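Beta-mannosidase (Trichoderma harzianum, PDB 4CVU) probably removes terminal beta-linked mannose from the non-reducing ends of mannosides by hydrolysis, as a fungal glycoside hydrolase of family 2. Local coordinates at residues E647-P659 against S670-M682. Numbering follows the deposited sequence.
Sequences EMTLAVERYYPTP and SWCHATQLFQADM. With NAG (2-acetamido-2-deoxy-beta-D-glucopyranose), chain B; NAG (2-acetamido-2-deoxy-beta-D-glucopyranose), chain C; NAG (2-acetamido-2-deoxy-beta-D-glucopyranose), chain H.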
# COMPACT_ATOMS: atom_id res chain seq x y z
N GLU A 647 -2.00 25.18 -7.94
CA GLU A 647 -2.61 25.42 -9.27
C GLU A 647 -3.87 24.60 -9.45
O GLU A 647 -4.92 25.09 -9.87
CB GLU A 647 -1.62 25.14 -10.40
CG GLU A 647 -0.54 26.22 -10.57
CD GLU A 647 0.57 25.80 -11.54
OE1 GLU A 647 0.51 24.68 -12.11
OE2 GLU A 647 1.51 26.60 -11.77
N MET A 648 -3.83 23.31 -9.09
CA MET A 648 -5.01 22.53 -9.27
C MET A 648 -6.13 22.99 -8.36
O MET A 648 -7.31 23.01 -8.76
CB MET A 648 -4.66 21.02 -9.01
CG MET A 648 -3.74 20.44 -10.03
SD MET A 648 -3.61 18.63 -9.69
CE MET A 648 -2.56 18.87 -8.30
N THR A 649 -5.79 23.39 -7.14
CA THR A 649 -6.79 23.77 -6.13
C THR A 649 -7.50 25.04 -6.56
O THR A 649 -8.72 25.13 -6.45
CB THR A 649 -6.16 23.99 -4.73
OG1 THR A 649 -5.42 22.83 -4.34
CG2 THR A 649 -7.21 24.24 -3.64
N LEU A 650 -6.74 25.99 -7.06
CA LEU A 650 -7.33 27.25 -7.50
C LEU A 650 -8.25 27.09 -8.74
O LEU A 650 -9.31 27.75 -8.85
CB LEU A 650 -6.26 28.27 -7.79
CG LEU A 650 -5.44 28.88 -6.63
CD1 LEU A 650 -4.44 29.89 -7.17
CD2 LEU A 650 -6.34 29.53 -5.57
N ALA A 651 -7.82 26.23 -9.67
CA ALA A 651 -8.58 25.90 -10.85
C ALA A 651 -9.99 25.41 -10.48
O ALA A 651 -10.97 25.92 -10.99
CB ALA A 651 -7.85 24.87 -11.69
N VAL A 652 -10.05 24.39 -9.62
CA VAL A 652 -11.29 23.86 -9.15
C VAL A 652 -12.12 24.93 -8.43
O VAL A 652 -13.29 25.07 -8.71
CB VAL A 652 -11.09 22.67 -8.18
CG1 VAL A 652 -12.42 22.29 -7.58
CG2 VAL A 652 -10.49 21.48 -8.89
N GLU A 653 -11.50 25.67 -7.51
CA GLU A 653 -12.24 26.59 -6.67
C GLU A 653 -12.86 27.67 -7.52
O GLU A 653 -13.94 28.12 -7.23
CB GLU A 653 -11.36 27.23 -5.59
CG GLU A 653 -10.98 26.29 -4.45
CD GLU A 653 -9.92 26.87 -3.53
OE1 GLU A 653 -9.31 27.93 -3.84
OE2 GLU A 653 -9.72 26.25 -2.48
N ARG A 654 -12.19 28.03 -8.60
CA ARG A 654 -12.67 29.14 -9.44
C ARG A 654 -13.84 28.74 -10.33
O ARG A 654 -14.68 29.59 -10.63
CB ARG A 654 -11.55 29.68 -10.30
CG ARG A 654 -11.96 30.87 -11.16
CD ARG A 654 -10.79 31.39 -11.99
NE ARG A 654 -9.85 32.21 -11.22
CZ ARG A 654 -9.96 33.54 -11.04
NH1 ARG A 654 -10.96 34.23 -11.55
NH2 ARG A 654 -9.05 34.17 -10.32
N TYR A 655 -13.91 27.46 -10.71
CA TYR A 655 -14.83 27.02 -11.76
C TYR A 655 -15.79 25.89 -11.42
O TYR A 655 -16.89 25.85 -11.99
CB TYR A 655 -14.03 26.62 -13.01
CG TYR A 655 -13.31 27.78 -13.65
CD1 TYR A 655 -14.00 28.78 -14.34
CD2 TYR A 655 -11.94 27.87 -13.59
CE1 TYR A 655 -13.33 29.83 -14.94
CE2 TYR A 655 -11.27 28.92 -14.17
CZ TYR A 655 -11.96 29.90 -14.84
OH TYR A 655 -11.26 30.92 -15.42
N TYR A 656 -15.40 25.00 -10.50
CA TYR A 656 -16.15 23.76 -10.25
C TYR A 656 -16.60 23.57 -8.81
O TYR A 656 -15.97 24.05 -7.89
CB TYR A 656 -15.32 22.56 -10.70
CG TYR A 656 -15.08 22.59 -12.17
CD1 TYR A 656 -15.98 22.03 -13.05
CD2 TYR A 656 -13.99 23.28 -12.69
CE1 TYR A 656 -15.80 22.10 -14.43
CE2 TYR A 656 -13.78 23.37 -14.05
CZ TYR A 656 -14.69 22.80 -14.92
OH TYR A 656 -14.45 22.92 -16.26
N PRO A 657 -17.68 22.81 -8.60
CA PRO A 657 -18.09 22.68 -7.20
C PRO A 657 -16.92 22.10 -6.42
O PRO A 657 -16.16 21.34 -6.97
CB PRO A 657 -19.28 21.71 -7.27
CG PRO A 657 -19.76 21.81 -8.69
CD PRO A 657 -18.53 22.03 -9.50
N THR A 658 -16.77 22.51 -5.15
CA THR A 658 -15.64 22.13 -4.32
C THR A 658 -16.07 21.06 -3.36
O THR A 658 -16.83 21.33 -2.42
CB THR A 658 -15.14 23.32 -3.48
OG1 THR A 658 -16.26 23.84 -2.79
CG2 THR A 658 -14.54 24.41 -4.38
N PRO A 659 -15.60 19.82 -3.55
CA PRO A 659 -16.19 18.79 -2.70
C PRO A 659 -15.97 19.01 -1.19
O PRO A 659 -14.99 19.64 -0.80
CB PRO A 659 -15.50 17.51 -3.16
CG PRO A 659 -15.09 17.80 -4.55
CD PRO A 659 -14.76 19.26 -4.60
N SER A 670 -13.14 12.56 -4.92
CA SER A 670 -13.98 13.59 -5.54
C SER A 670 -13.19 14.83 -5.90
O SER A 670 -13.50 15.48 -6.92
CB SER A 670 -15.09 14.03 -4.60
OG SER A 670 -16.23 13.25 -4.73
N TRP A 671 -12.24 15.21 -5.06
CA TRP A 671 -11.32 16.31 -5.41
C TRP A 671 -10.46 15.90 -6.62
O TRP A 671 -10.20 16.68 -7.49
CB TRP A 671 -10.42 16.75 -4.20
CG TRP A 671 -11.03 17.83 -3.40
CD1 TRP A 671 -11.92 17.72 -2.36
CD2 TRP A 671 -10.87 19.23 -3.64
NE1 TRP A 671 -12.29 18.97 -1.94
CE2 TRP A 671 -11.68 19.91 -2.72
CE3 TRP A 671 -10.14 19.97 -4.57
CZ2 TRP A 671 -11.76 21.30 -2.68
CZ3 TRP A 671 -10.20 21.35 -4.53
CH2 TRP A 671 -11.00 22.00 -3.58
N CYS A 672 -9.97 14.66 -6.66
CA CYS A 672 -9.23 14.23 -7.84
C CYS A 672 -10.02 14.40 -9.17
O CYS A 672 -9.44 14.73 -10.19
CB CYS A 672 -8.76 12.76 -7.69
SG CYS A 672 -7.42 12.58 -6.49
N HIS A 673 -11.32 14.14 -9.14
CA HIS A 673 -12.18 14.17 -10.31
C HIS A 673 -12.46 15.61 -10.74
O HIS A 673 -12.45 15.89 -11.93
CB HIS A 673 -13.46 13.43 -9.99
CG HIS A 673 -14.42 13.33 -11.12
ND1 HIS A 673 -14.11 12.71 -12.29
CD2 HIS A 673 -15.70 13.76 -11.25
CE1 HIS A 673 -15.15 12.77 -13.12
NE2 HIS A 673 -16.12 13.39 -12.50
N ALA A 674 -12.65 16.52 -9.79
CA ALA A 674 -12.83 17.96 -10.16
C ALA A 674 -11.64 18.56 -10.90
O ALA A 674 -11.83 19.40 -11.81
CB ALA A 674 -13.17 18.80 -8.94
N THR A 675 -10.41 18.21 -10.48
CA THR A 675 -9.20 18.65 -11.18
C THR A 675 -9.22 18.15 -12.61
O THR A 675 -8.81 18.87 -13.52
CB THR A 675 -7.86 18.29 -10.49
OG1 THR A 675 -7.62 16.85 -10.54
CG2 THR A 675 -7.84 18.75 -9.05
N GLN A 676 -9.73 16.92 -12.82
CA GLN A 676 -9.84 16.37 -14.16
C GLN A 676 -10.88 17.08 -15.02
O GLN A 676 -10.72 17.13 -16.19
CB GLN A 676 -10.21 14.88 -14.10
CG GLN A 676 -9.07 14.06 -13.59
CD GLN A 676 -9.31 12.59 -13.74
OE1 GLN A 676 -10.19 12.15 -14.48
NE2 GLN A 676 -8.47 11.82 -13.11
N LEU A 677 -11.95 17.57 -14.41
CA LEU A 677 -12.99 18.24 -15.15
C LEU A 677 -12.44 19.55 -15.69
O LEU A 677 -12.80 19.96 -16.82
CB LEU A 677 -14.20 18.54 -14.27
CG LEU A 677 -15.03 17.35 -13.76
CD1 LEU A 677 -16.16 17.89 -12.91
CD2 LEU A 677 -15.58 16.49 -14.90
N PHE A 678 -11.64 20.21 -14.87
CA PHE A 678 -11.08 21.53 -15.27
C PHE A 678 -10.11 21.31 -16.44
O PHE A 678 -10.23 21.95 -17.45
CB PHE A 678 -10.36 22.22 -14.11
CG PHE A 678 -9.58 23.40 -14.56
CD1 PHE A 678 -10.19 24.62 -14.70
CD2 PHE A 678 -8.27 23.27 -14.91
CE1 PHE A 678 -9.50 25.71 -15.18
CE2 PHE A 678 -7.57 24.33 -15.41
CZ PHE A 678 -8.18 25.57 -15.53
N GLN A 679 -9.23 20.30 -16.33
CA GLN A 679 -8.27 19.97 -17.39
C GLN A 679 -8.98 19.62 -18.68
O GLN A 679 -8.54 20.04 -19.74
CB GLN A 679 -7.37 18.78 -16.99
CG GLN A 679 -6.24 18.39 -17.96
CD GLN A 679 -5.76 16.95 -17.66
OE1 GLN A 679 -6.55 16.17 -17.21
NE2 GLN A 679 -4.53 16.62 -17.98
N ALA A 680 -10.01 18.75 -18.63
CA ALA A 680 -10.75 18.37 -19.84
C ALA A 680 -11.34 19.60 -20.55
O ALA A 680 -11.22 19.75 -21.76
CB ALA A 680 -11.85 17.45 -19.49
N ASP A 681 -12.01 20.41 -19.77
CA ASP A 681 -12.74 21.55 -20.31
C ASP A 681 -11.75 22.57 -20.90
O ASP A 681 -12.05 23.20 -21.92
CB ASP A 681 -13.63 22.17 -19.22
CG ASP A 681 -15.00 21.46 -19.09
OD1 ASP A 681 -15.38 20.71 -20.01
OD2 ASP A 681 -15.71 21.64 -18.05
N MET A 682 -10.64 22.79 -20.21
CA MET A 682 -9.59 23.68 -20.77
C MET A 682 -8.99 23.14 -22.08
O MET A 682 -8.81 23.90 -23.01
CB MET A 682 -8.50 24.01 -19.75
CG MET A 682 -7.67 25.23 -20.16
SD MET A 682 -6.21 25.50 -19.11
CE MET A 682 -5.34 24.00 -19.48
C1 NAG B . -3.27 22.01 -0.46
C2 NAG B . -4.59 22.74 -0.50
C3 NAG B . -4.46 24.19 -0.97
C4 NAG B . -3.32 24.95 -0.28
C5 NAG B . -2.10 24.09 -0.36
C6 NAG B . -0.89 24.74 0.32
C7 NAG B . -6.55 21.36 -0.98
C8 NAG B . -7.49 20.80 -2.02
N2 NAG B . -5.53 22.08 -1.41
O3 NAG B . -5.67 24.87 -0.76
O4 NAG B . -3.03 26.17 -0.93
O5 NAG B . -2.33 22.83 0.22
O6 NAG B . -1.17 24.98 1.68
O7 NAG B . -6.78 21.14 0.21
C1 NAG C . -3.75 27.30 -0.45
C2 NAG C . -2.93 28.54 -0.78
C3 NAG C . -3.66 29.82 -0.46
C4 NAG C . -5.04 29.81 -1.09
C5 NAG C . -5.77 28.55 -0.65
C6 NAG C . -7.14 28.47 -1.33
C7 NAG C . -0.48 28.61 -0.60
C8 NAG C . 0.69 28.50 0.32
N2 NAG C . -1.70 28.49 -0.04
O3 NAG C . -2.93 30.88 -1.02
O4 NAG C . -5.75 30.96 -0.70
O5 NAG C . -5.04 27.40 -1.01
O6 NAG C . -7.69 27.20 -1.05
O7 NAG C . -0.29 28.81 -1.80
C1 NAG H . -12.44 17.73 1.84
C2 NAG H . -12.59 18.19 3.31
C3 NAG H . -12.42 19.70 3.49
C4 NAG H . -11.16 20.15 2.79
C5 NAG H . -11.21 19.73 1.32
C6 NAG H . -9.94 20.15 0.56
C7 NAG H . -13.93 16.96 4.90
C8 NAG H . -15.29 16.65 5.48
N2 NAG H . -13.85 17.81 3.89
O3 NAG H . -12.32 19.97 4.87
O4 NAG H . -11.06 21.56 2.88
O5 NAG H . -11.33 18.34 1.24
O6 NAG H . -8.78 19.61 1.18
O7 NAG H . -12.94 16.42 5.36
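W671 packs its indole between P659 and attached glycan. CD of P659 sits over the five-membered ring, 3.7 Å from its centroid, while the acetamide methyl C8 of NAG (chain B) and C6 of NAG (chain H) cover the opposite face. NE1 of W671 donates to P659 O at 3.0 Å, bent to 140° and approaching from above the carbonyl plane. Were W671 an alanine, P659 O would probably lose this donor and a gap open between proline and sugars. Where 647-655 crosses 670-682, their axes at 79°, V652 points both methyls at A674. A651 CB sits over the centre of the F678 ring in a CH-pi contact, and the ring's edge meets CE2 of Y656. Just past the helix end, Y656 turns CG anti to its carbonyl carbon (chi1 -64°), laying one ring face against L677 CB; its OH donates a short hydrogen bond (2.5 Å) to D681 OD2 through that oxygen's anti lone pair. Y886 of the Ig-fold domain also bonds OD2, so D681 joins that domain to helix 664-692, which precedes strand 702-705 of the probable (beta/alpha)8 barrel. Indole-to-carbonyl and phenol-to-carboxylate bonds thus fix the chain leaving helix 638-655 around an apolar crossing, the latter probably helping to offset D681's charge.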